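Local coordinates for protein histone acetyltransferase HPA2 and related acetyltransferases (Corynebacterium glutamicum ATCC 13032, PDB 2QEC) that probably transfers an acyl group, most likely acetyl from acetyl-coenzyme A, to an acceptor, being a member of the GNAT family, at residues 18-23 and 130-135; 61-66 and 76-81; 156-161 and 197-202. The protein carries 1 engineered substitution. All coordinates share one frame; numbering follows the deposited sequence.

Contact 1 (18-23 and 130-135); sequences VDVLVE and TVATSS. With EDO (1,2-ethanediol), chain D; EDO (1,2-ethanediol), chain G.
Glu23 holds the backbone of Ser135 through one carboxylate oxygen. Ser135 N reaches Glu23 OE1 at 2.6 Å in a nearly straight bond (165° at the hydrogen), on the syn side of the carboxylate but 33° out of its plane. Ser135 OG adds a weak second bond to the same OE1 at 2.8 Å, so backbone and side chain of a single residue converge on one acceptor. In Glu23, CG lies anti to the backbone N (chi1 -176°) and the chain continues extended, carrying the carboxylate to Ser135.

One turn back along the helix, Val20 sets its methyl CG2 3.6 Å from Ser134 OG, a hydroxyl that also makes a weak hydrogen bond to Val74 O. Deeper in, Leu21 brings CD2 to Thr130 CG2 (3.8 Å) and to Ala132 CB (4.0 Å). Those two residues present their side chains to the helix, whereas Val131 turns away and gives its N-H weakly to an ethanediol. The axes pass 7.5 Å apart with the helix perpendicular to the strand. This is the first helix of the GNAT fold packed on the central strand that leads, in this family, into the coenzyme A pyrophosphate-binding loop.

Contact 2 (61-66 and 76-81); sequences GNIDVA and VALWDR. With EDO (1,2-ethanediol), chain H.
Asn62 and Arg81 meet obliquely at the open end of the hairpin, away from its turn. Arg81 NH1 donates to Asn62 OD1 at 2.9 Å, on an amide lone pair and near the guanidinium plane, with the two flat groups turned 36° apart. The chi3 torsion of Arg81 (63°) bends the chain at NE; the guanidinium meets OD1 at its edge. The other end of the amide, Asn62 ND2, gives one of its hydrogens to O1 of an ethanediol at 2.8 Å, and that O1 donates onward to Asp64 OD1 at 2.7 Å.

Asp64 in turn crosses the indole of Trp79 with carboxylate and ring planes 50° apart. Asp64 OD2 and Trp79 NE1 are joined by a water that donates to OD2 (2.6 Å) and accepts from NE1 (2.8 Å). On the other face of the sheet Ile63 and Leu78 lie side by side, pointing the same way, CG1 against CD2 at 3.8 Å. Between the two faces, paired backbone bonds join Asn62 with Trp79 and Asp64 with Ala77 in an antiparallel hairpin.

Helix 142-154 covers the Asn62, Asp64 and Trp79 face, where Arg153 forms a salt bridge with Asp64 and a cation-pi contact with Trp79. Helices 14-25 and 43-60 cover the Ile63 face through Ile17, Ile53 and Tyr57, while strands 5-8 and 126-133 flank the hairpin within the sheet.

Contact 3 (156-161 and 197-202); sequences DEAIYL and KPPAMP. With EDO (1,2-ethanediol), chain F; EDO (1,2-ethanediol), chain J; EDO (1,2-ethanediol), chain E.
Ile159 and Lys197 form an antiparallel hydrogen-bonded pair, with Ile159 N to Lys197 O at 3.0 Å and Lys197 N to Ile159 O at 2.8 Å, and the two segments stay together beyond the end of strand 192-197, as far as Ala200 N, which donates to Asp156 O at 3.0 Å. Between these bonds Lys197 O also receives a CA-H contact from Ala158 at 3.2 Å to its CA. The methyl of Ala158 meets the Pro199 ring at CD, 3.8 Å away. At the outer end Ala200 CB comes to 3.8 Å from CG of the Asp156 carboxylate.

In the sheet, strand 159-163 runs parallel to strand 126-133 and antiparallel to 192-197; in GNAT proteins the first two of these strands splay apart to admit the cofactor.

Ile159 and Lys197 project to the same face, their CB atoms 4.1 Å apart, and helix 142-154 covers both through Ile151. The bend at chi4 of Lys197 places NZ beside an ethanediol whose position is doubtful. Glu157 turns away from the C-terminal segment, and its OE1 accepts from Trp126 NE1. The prolines face the second subunit, where Pro198 packs on Val178 and Pro199 on Leu180 of that chain.

Overall arrangement
From the N terminus, helix 14-25 supplies the first half of contact 1, whose loop closes more than a hundred residues later when the chain arrives at 130-135. Contact 2 is nested inside that loop: the hairpin 61-67 and 73-80 opens and shuts before strand 126-133 is laid against it, with Ala132 N probably bonded to Val76 O. Contact 3 follows in series, closing the C-terminal tail onto segment 156-161, which leads into strand 159-163. All three reach the same mixed sheet. Contacts 1 and 3 lie on opposite sides of the chain's centre, about 27 Å between their own centres, while contact 2 touches both, meeting contact 3 through Trp79 and Ile159.

Contact 1 (18-23 and 130-135)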
ATOM      1  N   VAL A  18     -30.715  -4.941  -0.364  1.00 44.61           N
ATOM      2  CA  VAL A  18     -30.821  -3.475  -0.222  1.00 43.37           C
ATOM      3  C   VAL A  18     -31.425  -3.126   1.128  1.00 42.12           C
ATOM      4  O   VAL A  18     -30.952  -2.222   1.804  1.00 42.60           O
ATOM      5  CB  VAL A  18     -31.613  -2.876  -1.367  1.00 43.01           C
ATOM      6  CG1 VAL A  18     -31.941  -1.390  -1.103  1.00 46.45           C
ATOM      7  CG2 VAL A  18     -30.874  -3.063  -2.700  1.00 46.71           C
ATOM      8  N   ASP A  19     -32.474  -3.837   1.538  1.00 45.26           N
ATOM      9  CA  ASP A  19     -33.066  -3.648   2.868  1.00 44.93           C
ATOM     10  C   ASP A  19     -32.019  -3.779   3.954  1.00 43.44           C
ATOM     11  O   ASP A  19     -32.013  -3.005   4.924  1.00 42.51           O
ATOM     12  CB  ASP A  19     -34.137  -4.681   3.191  1.00 43.08           C
ATOM     13  CG  ASP A  19     -35.417  -4.479   2.424  1.00 47.58           C
ATOM     14  OD1 ASP A  19     -35.649  -3.387   1.862  1.00 49.39           O
ATOM     15  OD2 ASP A  19     -36.182  -5.451   2.373  1.00 48.21           O
ATOM     16  N   VAL A  20     -31.171  -4.788   3.832  1.00 43.84           N
ATOM     17  CA  VAL A  20     -30.089  -5.021   4.832  1.00 40.64           C
ATOM     18  C   VAL A  20     -29.018  -3.898   4.854  1.00 43.92           C
ATOM     19  O   VAL A  20     -28.599  -3.417   5.920  1.00 43.10           O
ATOM     20  CB  VAL A  20     -29.422  -6.411   4.640  1.00 46.75           C
ATOM     21  CG1 VAL A  20     -28.261  -6.570   5.553  1.00 39.72           C
ATOM     22  CG2 VAL A  20     -30.448  -7.538   4.967  1.00 42.03           C
ATOM     23  N   LEU A  21     -28.584  -3.468   3.684  1.00 41.87           N
ATOM     24  CA  LEU A  21     -27.664  -2.339   3.579  1.00 40.68           C
ATOM     25  C   LEU A  21     -28.226  -1.054   4.204  1.00 43.32           C
ATOM     26  O   LEU A  21     -27.536  -0.336   4.915  1.00 45.05           O
ATOM     27  CB  LEU A  21     -27.313  -2.119   2.107  1.00 43.31           C
ATOM     28  CG  LEU A  21     -26.442  -3.214   1.484  1.00 44.66           C
ATOM     29  CD1 LEU A  21     -26.504  -3.202  -0.058  1.00 43.56           C
ATOM     30  CD2 LEU A  21     -25.059  -3.114   1.974  1.00 44.11           C
ATOM     31  N   VAL A  22     -29.478  -0.761   3.895  1.00 44.48           N
ATOM     32  CA  VAL A  22     -30.137   0.437   4.396  1.00 44.15           C
ATOM     33  C   VAL A  22     -30.244   0.390   5.924  1.00 47.03           C
ATOM     34  O   VAL A  22     -29.969   1.383   6.595  1.00 47.21           O
ATOM     35  CB  VAL A  22     -31.530   0.605   3.756  1.00 44.76           C
ATOM     36  CG1 VAL A  22     -32.313   1.720   4.447  1.00 44.92           C
ATOM     37  CG2 VAL A  22     -31.397   0.879   2.251  1.00 41.88           C
ATOM     38  N   GLU A  23     -30.668  -0.749   6.472  1.00 44.10           N
ATOM     39  CA  GLU A  23     -30.808  -0.888   7.913  1.00 44.13           C
ATOM     40  C   GLU A  23     -29.455  -0.708   8.535  1.00 47.40           C
ATOM     41  O   GLU A  23     -29.326  -0.010   9.516  1.00 49.58           O
ATOM     42  CB  GLU A  23     -31.402  -2.244   8.292  1.00 46.51           C
ATOM     43  CG  GLU A  23     -31.655  -2.398   9.785  1.00 51.12           C
ATOM     44  CD  GLU A  23     -31.869  -3.830  10.199  1.00 62.88           C
ATOM     45  OE1 GLU A  23     -30.869  -4.562  10.282  1.00 63.11           O
ATOM     46  OE2 GLU A  23     -33.022  -4.221  10.468  1.00 64.65           O
ATOM     47  N   THR A 130     -18.224  -2.912   1.283  1.00 42.83           N
ATOM     48  CA  THR A 130     -19.055  -2.843   2.428  1.00 44.88           C
ATOM     49  C   THR A 130     -19.402  -4.252   2.928  1.00 45.61           C
ATOM     50  O   THR A 130     -19.515  -5.210   2.131  1.00 39.22           O
ATOM     51  CB  THR A 130     -20.296  -1.980   2.101  1.00 49.23           C
ATOM     52  OG1 THR A 130     -20.880  -1.505   3.307  1.00 61.88           O
ATOM     53  CG2 THR A 130     -21.294  -2.744   1.278  1.00 44.18           C
ATOM     54  N   VAL A 131     -19.544  -4.349   4.246  1.00 45.56           N
ATOM     55  CA  VAL A 131     -20.059  -5.541   4.922  1.00 45.00           C
ATOM     56  C   VAL A 131     -21.108  -5.091   5.903  1.00 44.02           C
ATOM     57  O   VAL A 131     -20.889  -4.202   6.719  1.00 39.75           O
ATOM     58  CB  VAL A 131     -18.890  -6.409   5.547  1.00 49.35           C
ATOM     59  CG1 VAL A 131     -18.018  -5.589   6.442  1.00 57.61           C
ATOM     60  CG2 VAL A 131     -19.440  -7.606   6.342  1.00 55.17           C
ATOM     61  N   ALA A 132     -22.320  -5.646   5.787  1.00 37.62           N
ATOM     62  CA  ALA A 132     -23.406  -5.247   6.589  1.00 38.81           C
ATOM     63  C   ALA A 132     -24.076  -6.459   7.180  1.00 39.86           C
ATOM     64  O   ALA A 132     -24.199  -7.489   6.505  1.00 38.04           O
ATOM     65  CB  ALA A 132     -24.404  -4.475   5.725  1.00 40.92           C
ATOM     66  N   THR A 133     -24.502  -6.308   8.425  1.00 38.61           N
ATOM     67  CA  THR A 133     -25.168  -7.335   9.231  1.00 40.36           C
ATOM     68  C   THR A 133     -26.517  -6.797   9.638  1.00 43.01           C
ATOM     69  O   THR A 133     -26.610  -5.643  10.062  1.00 43.79           O
ATOM     70  CB  THR A 133     -24.360  -7.607  10.535  1.00 41.49           C
ATOM     71  OG1 THR A 133     -23.083  -8.152  10.175  1.00 44.49           O
ATOM     72  CG2 THR A 133     -25.052  -8.584  11.476  1.00 44.99           C
ATOM     73  N   SER A 134     -27.554  -7.626   9.574  1.00 43.74           N
ATOM     74  CA  SER A 134     -28.867  -7.225  10.089  1.00 43.18           C
ATOM     75  C   SER A 134     -28.807  -6.973  11.599  1.00 43.08           C
ATOM     76  O   SER A 134     -28.066  -7.640  12.318  1.00 40.36           O
ATOM     77  CB  SER A 134     -29.958  -8.290   9.828  1.00 45.93           C
ATOM     78  OG  SER A 134     -30.073  -8.502   8.464  1.00 51.77           O
ATOM     79  N   SER A 135     -29.617  -6.030  12.074  1.00 46.32           N
ATOM     80  CA  SER A 135     -29.638  -5.680  13.492  1.00 51.02           C
ATOM     81  C   SER A 135     -30.004  -6.906  14.314  1.00 52.10           C
ATOM     82  O   SER A 135     -29.360  -7.219  15.334  1.00 51.90           O
ATOM     83  CB  SER A 135     -30.667  -4.564  13.762  1.00 53.37           C
ATOM     84  OG  SER A 135     -30.463  -3.475  12.865  1.00 52.79           O
TER
HETATM   85  C1  EDO D 206     -15.430  -3.031   5.692  1.00 61.45           C
HETATM   86  O1  EDO D 206     -14.444  -2.001   5.730  1.00 58.17           O
HETATM   87  C2  EDO D 206     -16.597  -2.612   4.799  1.00 60.46           C
HETATM   88  O2  EDO D 206     -17.783  -2.263   5.562  1.00 59.81           O
HETATM   89  C1  EDO G 209     -18.840  -7.016  10.254  1.00 69.96           C
HETATM   90  O1  EDO G 209     -17.416  -6.788  10.152  1.00 74.78           O
HETATM   91  C2  EDO G 209     -19.699  -5.750  10.090  1.00 73.69           C
HETATM   92  O2  EDO G 209     -21.094  -6.059   9.845  1.00 59.81           O

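Contact 2 (61-66 and 76-81)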
ATOM      1  N   GLY A  61     -18.708  -7.363 -10.149  1.00 50.41           N
ATOM      2  CA  GLY A  61     -18.136  -7.608  -8.843  1.00 46.99           C
ATOM      3  C   GLY A  61     -18.591  -8.926  -8.258  1.00 44.38           C
ATOM      4  O   GLY A  61     -18.894  -9.874  -8.979  1.00 41.62           O
ATOM      5  N   ASN A  62     -18.579  -8.988  -6.936  1.00 41.98           N
ATOM      6  CA  ASN A  62     -19.182 -10.100  -6.168  1.00 41.27           C
ATOM      7  C   ASN A  62     -20.073  -9.580  -5.054  1.00 42.50           C
ATOM      8  O   ASN A  62     -19.677  -8.737  -4.255  1.00 41.66           O
ATOM      9  CB  ASN A  62     -18.099 -11.009  -5.547  1.00 44.64           C
ATOM     10  CG  ASN A  62     -17.385 -11.899  -6.582  1.00 46.60           C
ATOM     11  OD1 ASN A  62     -16.427 -11.480  -7.178  1.00 47.05           O
ATOM     12  ND2 ASN A  62     -17.896 -13.140  -6.788  1.00 44.64           N
ATOM     13  N   ILE A  63     -21.255 -10.190  -4.939  1.00 39.98           N
ATOM     14  CA  ILE A  63     -22.183  -9.955  -3.864  1.00 40.31           C
ATOM     15  C   ILE A  63     -22.369 -11.270  -3.131  1.00 38.92           C
ATOM     16  O   ILE A  63     -22.794 -12.265  -3.727  1.00 38.02           O
ATOM     17  CB  ILE A  63     -23.543  -9.467  -4.410  1.00 40.14           C
ATOM     18  CG1 ILE A  63     -23.347  -8.240  -5.309  1.00 42.16           C
ATOM     19  CG2 ILE A  63     -24.530  -9.176  -3.263  1.00 44.82           C
ATOM     20  CD1 ILE A  63     -24.640  -7.877  -6.110  1.00 46.48           C
ATOM     21  N   ASP A  64     -21.957 -11.287  -1.870  1.00 38.92           N
ATOM     22  CA  ASP A  64     -22.102 -12.467  -1.009  1.00 40.62           C
ATOM     23  C   ASP A  64     -23.230 -12.218  -0.023  1.00 39.28           C
ATOM     24  O   ASP A  64     -23.394 -11.100   0.484  1.00 39.73           O
ATOM     25  CB  ASP A  64     -20.802 -12.733  -0.262  1.00 41.43           C
ATOM     26  CG  ASP A  64     -19.665 -13.155  -1.172  1.00 42.54           C
ATOM     27  OD1 ASP A  64     -19.920 -13.652  -2.310  1.00 48.19           O
ATOM     28  OD2 ASP A  64     -18.508 -13.054  -0.695  1.00 47.39           O
ATOM     29  N   VAL A  65     -24.021 -13.250   0.263  1.00 41.96           N
ATOM     30  CA  VAL A  65     -24.980 -13.172   1.329  1.00 40.14           C
ATOM     31  C   VAL A  65     -24.729 -14.271   2.345  1.00 40.34           C
ATOM     32  O   VAL A  65     -24.342 -15.378   1.985  1.00 41.09           O
ATOM     33  CB  VAL A  65     -26.471 -13.331   0.860  1.00 41.45           C
ATOM     34  CG1 VAL A  65     -26.895 -12.138   0.083  1.00 46.09           C
ATOM     35  CG2 VAL A  65     -26.698 -14.591   0.039  1.00 39.44           C
ATOM     36  N   ALA A  66     -25.044 -13.950   3.599  1.00 41.93           N
ATOM     37  CA  ALA A  66     -25.055 -14.881   4.721  1.00 37.69           C
ATOM     38  C   ALA A  66     -26.500 -15.123   5.103  1.00 36.44           C
ATOM     39  O   ALA A  66     -27.247 -14.165   5.218  1.00 37.65           O
ATOM     40  CB  ALA A  66     -24.340 -14.245   5.883  1.00 39.71           C
ATOM     41  N   VAL A  76     -24.630  -9.125   4.188  1.00 40.74           N
ATOM     42  CA  VAL A  76     -24.219  -8.962   2.811  0.50 41.10           C
ATOM     43  C   VAL A  76     -22.834  -8.315   2.770  1.00 40.54           C
ATOM     44  O   VAL A  76     -22.486  -7.476   3.620  1.00 42.12           O
ATOM     45  CB  VAL A  76     -25.287  -8.179   1.964  0.50 42.18           C
ATOM     46  CG1 VAL A  76     -25.479  -6.728   2.432  0.50 38.65           C
ATOM     47  CG2 VAL A  76     -24.969  -8.231   0.473  0.50 43.41           C
ATOM     48  N   ALA A  77     -22.025  -8.753   1.797  1.00 41.18           N
ATOM     49  CA  ALA A  77     -20.744  -8.125   1.474  1.00 39.48           C
ATOM     50  C   ALA A  77     -20.632  -7.817  -0.040  1.00 42.14           C
ATOM     51  O   ALA A  77     -21.001  -8.641  -0.911  1.00 43.38           O
ATOM     52  CB  ALA A  77     -19.597  -8.979   1.957  1.00 41.38           C
ATOM     53  N   LEU A  78     -20.071  -6.638  -0.351  1.00 41.79           N
ATOM     54  CA  LEU A  78     -19.885  -6.169  -1.735  1.00 37.34           C
ATOM     55  C   LEU A  78     -18.403  -6.027  -1.973  1.00 38.32           C
ATOM     56  O   LEU A  78     -17.746  -5.349  -1.216  1.00 35.45           O
ATOM     57  CB  LEU A  78     -20.574  -4.830  -1.955  1.00 38.55           C
ATOM     58  CG  LEU A  78     -22.112  -4.842  -1.644  1.00 39.69           C
ATOM     59  CD1 LEU A  78     -22.680  -3.447  -1.851  1.00 46.28           C
ATOM     60  CD2 LEU A  78     -22.868  -5.724  -2.560  1.00 47.00           C
ATOM     61  N   TRP A  79     -17.934  -6.734  -2.995  1.00 39.50           N
ATOM     62  CA  TRP A  79     -16.534  -6.813  -3.382  1.00 40.05           C
ATOM     63  C   TRP A  79     -16.343  -6.401  -4.852  1.00 39.62           C
ATOM     64  O   TRP A  79     -17.155  -6.765  -5.738  1.00 39.40           O
ATOM     65  CB  TRP A  79     -16.095  -8.256  -3.228  1.00 40.87           C
ATOM     66  CG  TRP A  79     -16.103  -8.854  -1.840  1.00 35.76           C
ATOM     67  CD1 TRP A  79     -17.171  -9.411  -1.178  1.00 38.44           C
ATOM     68  CD2 TRP A  79     -14.968  -9.052  -1.006  1.00 37.30           C
ATOM     69  NE1 TRP A  79     -16.765  -9.910   0.020  1.00 39.14           N
ATOM     70  CE2 TRP A  79     -15.410  -9.717   0.146  1.00 38.20           C
ATOM     71  CE3 TRP A  79     -13.611  -8.746  -1.132  1.00 39.43           C
ATOM     72  CZ2 TRP A  79     -14.558 -10.029   1.191  1.00 40.52           C
ATOM     73  CZ3 TRP A  79     -12.751  -9.080  -0.108  1.00 41.51           C
ATOM     74  CH2 TRP A  79     -13.233  -9.734   1.039  1.00 38.68           C
ATOM     75  N   ASP A  80     -15.273  -5.657  -5.123  1.00 41.18           N
ATOM     76  CA  ASP A  80     -14.778  -5.421  -6.461  1.00 43.12           C
ATOM     77  C   ASP A  80     -13.575  -6.322  -6.678  1.00 45.66           C
ATOM     78  O   ASP A  80     -12.738  -6.514  -5.794  1.00 41.46           O
ATOM     79  CB  ASP A  80     -14.310  -3.966  -6.671  1.00 44.83           C
ATOM     80  CG  ASP A  80     -15.450  -2.980  -6.628  1.00 53.65           C
ATOM     81  OD1 ASP A  80     -16.231  -2.931  -7.590  1.00 64.74           O
ATOM     82  OD2 ASP A  80     -15.574  -2.245  -5.629  1.00 69.18           O
ATOM     83  N   ARG A  81     -13.500  -6.853  -7.894  1.00 45.67           N
ATOM     84  CA  ARG A  81     -12.481  -7.800  -8.289  1.00 45.25           C
ATOM     85  C   ARG A  81     -11.270  -7.050  -8.793  1.00 41.51           C
ATOM     86  O   ARG A  81     -11.375  -5.871  -9.162  1.00 43.79           O
ATOM     87  CB  ARG A  81     -13.055  -8.738  -9.386  1.00 45.02           C
ATOM     88  CG  ARG A  81     -14.328  -9.443  -8.936  1.00 46.64           C
ATOM     89  CD  ARG A  81     -15.066 -10.160 -10.095  1.00 52.88           C
ATOM     90  NE  ARG A  81     -14.209 -11.207 -10.634  1.00 57.98           N
ATOM     91  CZ  ARG A  81     -14.161 -12.470 -10.204  1.00 61.81           C
ATOM     92  NH1 ARG A  81     -14.953 -12.910  -9.221  1.00 53.06           N
ATOM     93  NH2 ARG A  81     -13.303 -13.308 -10.781  1.00 60.81           N
TER
HETATM   94  C1  EDO H 210     -20.758 -13.281  -5.303  1.00 29.22           C
HETATM   95  O1  EDO H 210     -19.718 -14.141  -4.951  1.00 39.19           O
HETATM   96  C2  EDO H 210     -21.014 -13.111  -6.783  1.00 46.43           C
HETATM   97  O2  EDO H 210     -22.015 -12.108  -6.946  1.00 32.57           O
HETATM   98  O   HOH W   1     -18.021 -11.892   1.550  1.00 26.79           O

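Contact 3 (156-161 and 197-202)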
ATOM      1  N   ASP A 156      -4.468 -16.073  -3.191  1.00 44.32           N
ATOM      2  CA  ASP A 156      -3.137 -15.444  -3.312  1.00 45.37           C
ATOM      3  C   ASP A 156      -3.122 -13.975  -3.634  1.00 42.96           C
ATOM      4  O   ASP A 156      -2.027 -13.372  -3.672  1.00 45.31           O
ATOM      5  CB  ASP A 156      -2.335 -16.124  -4.444  1.00 43.52           C
ATOM      6  CG  ASP A 156      -1.690 -17.370  -4.002  1.00 56.08           C
ATOM      7  OD1 ASP A 156      -1.907 -17.703  -2.803  1.00 50.98           O
ATOM      8  OD2 ASP A 156      -0.977 -18.010  -4.833  1.00 57.19           O
ATOM      9  N   GLU A 157      -4.286 -13.415  -3.945  1.00 41.26           N
ATOM     10  CA  GLU A 157      -4.362 -12.055  -4.372  1.00 42.77           C
ATOM     11  C   GLU A 157      -4.527 -11.124  -3.155  1.00 42.75           C
ATOM     12  O   GLU A 157      -4.950 -11.538  -2.065  1.00 41.56           O
ATOM     13  CB  GLU A 157      -5.492 -11.908  -5.409  1.00 42.19           C
ATOM     14  CG  GLU A 157      -5.240 -12.778  -6.676  1.00 46.48           C
ATOM     15  CD  GLU A 157      -6.437 -12.952  -7.603  1.00 49.23           C
ATOM     16  OE1 GLU A 157      -7.615 -12.863  -7.178  1.00 49.07           O
ATOM     17  OE2 GLU A 157      -6.193 -13.262  -8.794  1.00 59.01           O
ATOM     18  N   ALA A 158      -4.257  -9.857  -3.398  1.00 40.17           N
ATOM     19  CA  ALA A 158      -4.341  -8.773  -2.421  1.00 37.84           C
ATOM     20  C   ALA A 158      -5.782  -8.279  -2.202  1.00 40.75           C
ATOM     21  O   ALA A 158      -6.631  -8.382  -3.072  1.00 40.50           O
ATOM     22  CB  ALA A 158      -3.472  -7.636  -2.880  1.00 40.72           C
ATOM     23  N   ILE A 159      -6.015  -7.721  -1.023  1.00 40.91           N
ATOM     24  CA  ILE A 159      -7.276  -7.109  -0.672  1.00 39.10           C
ATOM     25  C   ILE A 159      -7.005  -5.727  -0.021  1.00 41.24           C
ATOM     26  O   ILE A 159      -6.171  -5.614   0.861  1.00 39.27           O
ATOM     27  CB  ILE A 159      -8.042  -7.968   0.321  1.00 37.83           C
ATOM     28  CG1 ILE A 159      -8.085  -9.431  -0.144  1.00 40.17           C
ATOM     29  CG2 ILE A 159      -9.478  -7.405   0.492  1.00 39.58           C
ATOM     30  CD1 ILE A 159      -8.892 -10.385   0.806  1.00 39.37           C
ATOM     31  N   TYR A 160      -7.756  -4.714  -0.463  1.00 37.56           N
ATOM     32  CA  TYR A 160      -7.845  -3.380   0.164  1.00 38.22           C
ATOM     33  C   TYR A 160      -9.209  -3.190   0.857  1.00 40.68           C
ATOM     34  O   TYR A 160     -10.219  -3.658   0.365  1.00 38.27           O
ATOM     35  CB  TYR A 160      -7.634  -2.308  -0.941  1.00 40.03           C
ATOM     36  CG  TYR A 160      -7.749  -0.857  -0.503  1.00 37.96           C
ATOM     37  CD1 TYR A 160      -6.710  -0.214   0.098  1.00 37.10           C
ATOM     38  CD2 TYR A 160      -8.950  -0.156  -0.652  1.00 37.03           C
ATOM     39  CE1 TYR A 160      -6.821   1.131   0.525  1.00 34.24           C
ATOM     40  CE2 TYR A 160      -9.081   1.169  -0.220  1.00 37.70           C
ATOM     41  CZ  TYR A 160      -7.974   1.813   0.351  1.00 38.30           C
ATOM     42  OH  TYR A 160      -8.059   3.124   0.781  1.00 36.96           O
ATOM     43  N   LEU A 161      -9.212  -2.544   2.019  1.00 39.58           N
ATOM     44  CA  LEU A 161     -10.393  -2.066   2.653  1.00 40.29           C
ATOM     45  C   LEU A 161     -10.070  -0.810   3.471  1.00 38.93           C
ATOM     46  O   LEU A 161      -8.923  -0.431   3.667  1.00 36.76           O
ATOM     47  CB  LEU A 161     -11.043  -3.161   3.536  1.00 40.41           C
ATOM     48  CG  LEU A 161     -10.197  -3.775   4.667  1.00 38.18           C
ATOM     49  CD1 LEU A 161     -10.107  -2.849   5.890  1.00 41.76           C
ATOM     50  CD2 LEU A 161     -10.780  -5.080   5.086  1.00 39.62           C
ATOM     51  N   LYS A 197      -4.362  -6.519   2.782  1.00 42.70           N
ATOM     52  CA  LYS A 197      -3.933  -7.919   2.910  1.00 43.44           C
ATOM     53  C   LYS A 197      -3.052  -8.250   1.709  1.00 42.61           C
ATOM     54  O   LYS A 197      -3.505  -8.214   0.566  1.00 43.17           O
ATOM     55  CB  LYS A 197      -5.117  -8.871   3.022  1.00 40.97           C
ATOM     56  CG  LYS A 197      -4.685 -10.318   3.128  1.00 44.53           C
ATOM     57  CD  LYS A 197      -5.741 -11.204   3.686  1.00 50.46           C
ATOM     58  CE  LYS A 197      -5.242 -12.631   3.924  1.00 52.79           C
ATOM     59  NZ  LYS A 197      -4.460 -13.249   2.788  1.00 43.06           N
ATOM     60  N   PRO A 198      -1.750  -8.523   1.961  1.00 42.47           N
ATOM     61  CA  PRO A 198      -0.843  -8.606   0.841  1.00 41.67           C
ATOM     62  C   PRO A 198      -1.033  -9.834  -0.030  1.00 42.01           C
ATOM     63  O   PRO A 198      -1.602 -10.832   0.432  1.00 38.95           O
ATOM     64  CB  PRO A 198       0.545  -8.601   1.475  1.00 42.95           C
ATOM     65  CG  PRO A 198       0.352  -8.957   2.896  1.00 42.01           C
ATOM     66  CD  PRO A 198      -1.101  -8.747   3.266  1.00 39.20           C
ATOM     67  N   PRO A 199      -0.547  -9.759  -1.269  1.00 42.89           N
ATOM     68  CA  PRO A 199      -0.552 -10.929  -2.116  1.00 43.50           C
ATOM     69  C   PRO A 199       0.524 -11.881  -1.632  1.00 44.42           C
ATOM     70  O   PRO A 199       1.361 -11.502  -0.820  1.00 42.66           O
ATOM     71  CB  PRO A 199      -0.267 -10.354  -3.495  1.00 42.74           C
ATOM     72  CG  PRO A 199       0.607  -9.178  -3.227  1.00 45.35           C
ATOM     73  CD  PRO A 199       0.036  -8.595  -1.949  1.00 40.07           C
ATOM     74  N   ALA A 200       0.470 -13.128  -2.087  1.00 43.96           N
ATOM     75  CA  ALA A 200       1.493 -14.081  -1.776  1.00 39.77           C
ATOM     76  C   ALA A 200       2.830 -13.599  -2.294  1.00 42.41           C
ATOM     77  O   ALA A 200       2.908 -12.972  -3.339  1.00 43.42           O
ATOM     78  CB  ALA A 200       1.138 -15.428  -2.399  1.00 41.17           C
HETATM   79  N   MSE A 201       3.879 -13.861  -1.520  1.00 43.36           N
HETATM   80  CA  MSE A 201       5.240 -13.580  -1.927  1.00 40.65           C
HETATM   81  C   MSE A 201       5.576 -14.465  -3.114  1.00 43.83           C
HETATM   82  O   MSE A 201       4.970 -15.518  -3.266  1.00 47.02           O
HETATM   83  CB  MSE A 201       6.186 -13.841  -0.757  1.00 43.18           C
HETATM   84  CG  MSE A 201       6.211 -12.687   0.288  1.00 39.28           C
HETATM   85 SE   MSE A 201       7.260 -11.316  -0.331  0.75 45.57          SE
HETATM   86  CE  MSE A 201       9.008 -12.103  -0.320  1.00 47.18           C
ATOM     87  N   PRO A 202       6.521 -14.037  -3.979  1.00 49.23           N
ATOM     88  CA  PRO A 202       6.905 -14.882  -5.090  1.00 53.19           C
ATOM     89  C   PRO A 202       7.624 -16.140  -4.606  1.00 60.29           C
ATOM     90  O   PRO A 202       8.499 -16.048  -3.745  1.00 62.80           O
ATOM     91  CB  PRO A 202       7.832 -13.989  -5.909  1.00 53.60           C
ATOM     92  CG  PRO A 202       8.339 -12.960  -4.952  1.00 53.73           C
ATOM     93  CD  PRO A 202       7.220 -12.748  -3.990  1.00 48.26           C
TER
HETATM   94  C1  EDO F 208      -6.222 -12.745  -0.065  1.00 57.21           C
HETATM   95  O1  EDO F 208      -5.414 -12.100   0.913  1.00 65.07           O
HETATM   96  C2  EDO F 208      -7.052 -13.916   0.456  1.00 54.64           C
HETATM   97  O2  EDO F 208      -6.360 -14.803   1.327  1.00 62.08           O
HETATM   98  C1  EDO J 212      -6.382 -16.215  -6.588  1.00 52.54           C
HETATM   99  O1  EDO J 212      -7.795 -16.373  -6.442  1.00 60.86           O
HETATM  100  C2  EDO J 212      -5.646 -17.520  -6.435  1.00 56.11           C
HETATM  101  O2  EDO J 212      -5.224 -17.764  -5.082  1.00 51.33           O
HETATM  102  C1  EDO E 207       4.150 -10.365  -5.131  1.00 56.60           C
HETATM  103  O1  EDO E 207       4.367 -11.146  -3.956  1.00 57.69           O
HETATM  104  C2  EDO E 207       3.033 -11.035  -5.891  1.00 55.72           C
HETATM  105  O2  EDO E 207       2.567 -10.123  -6.870  1.00 61.89           O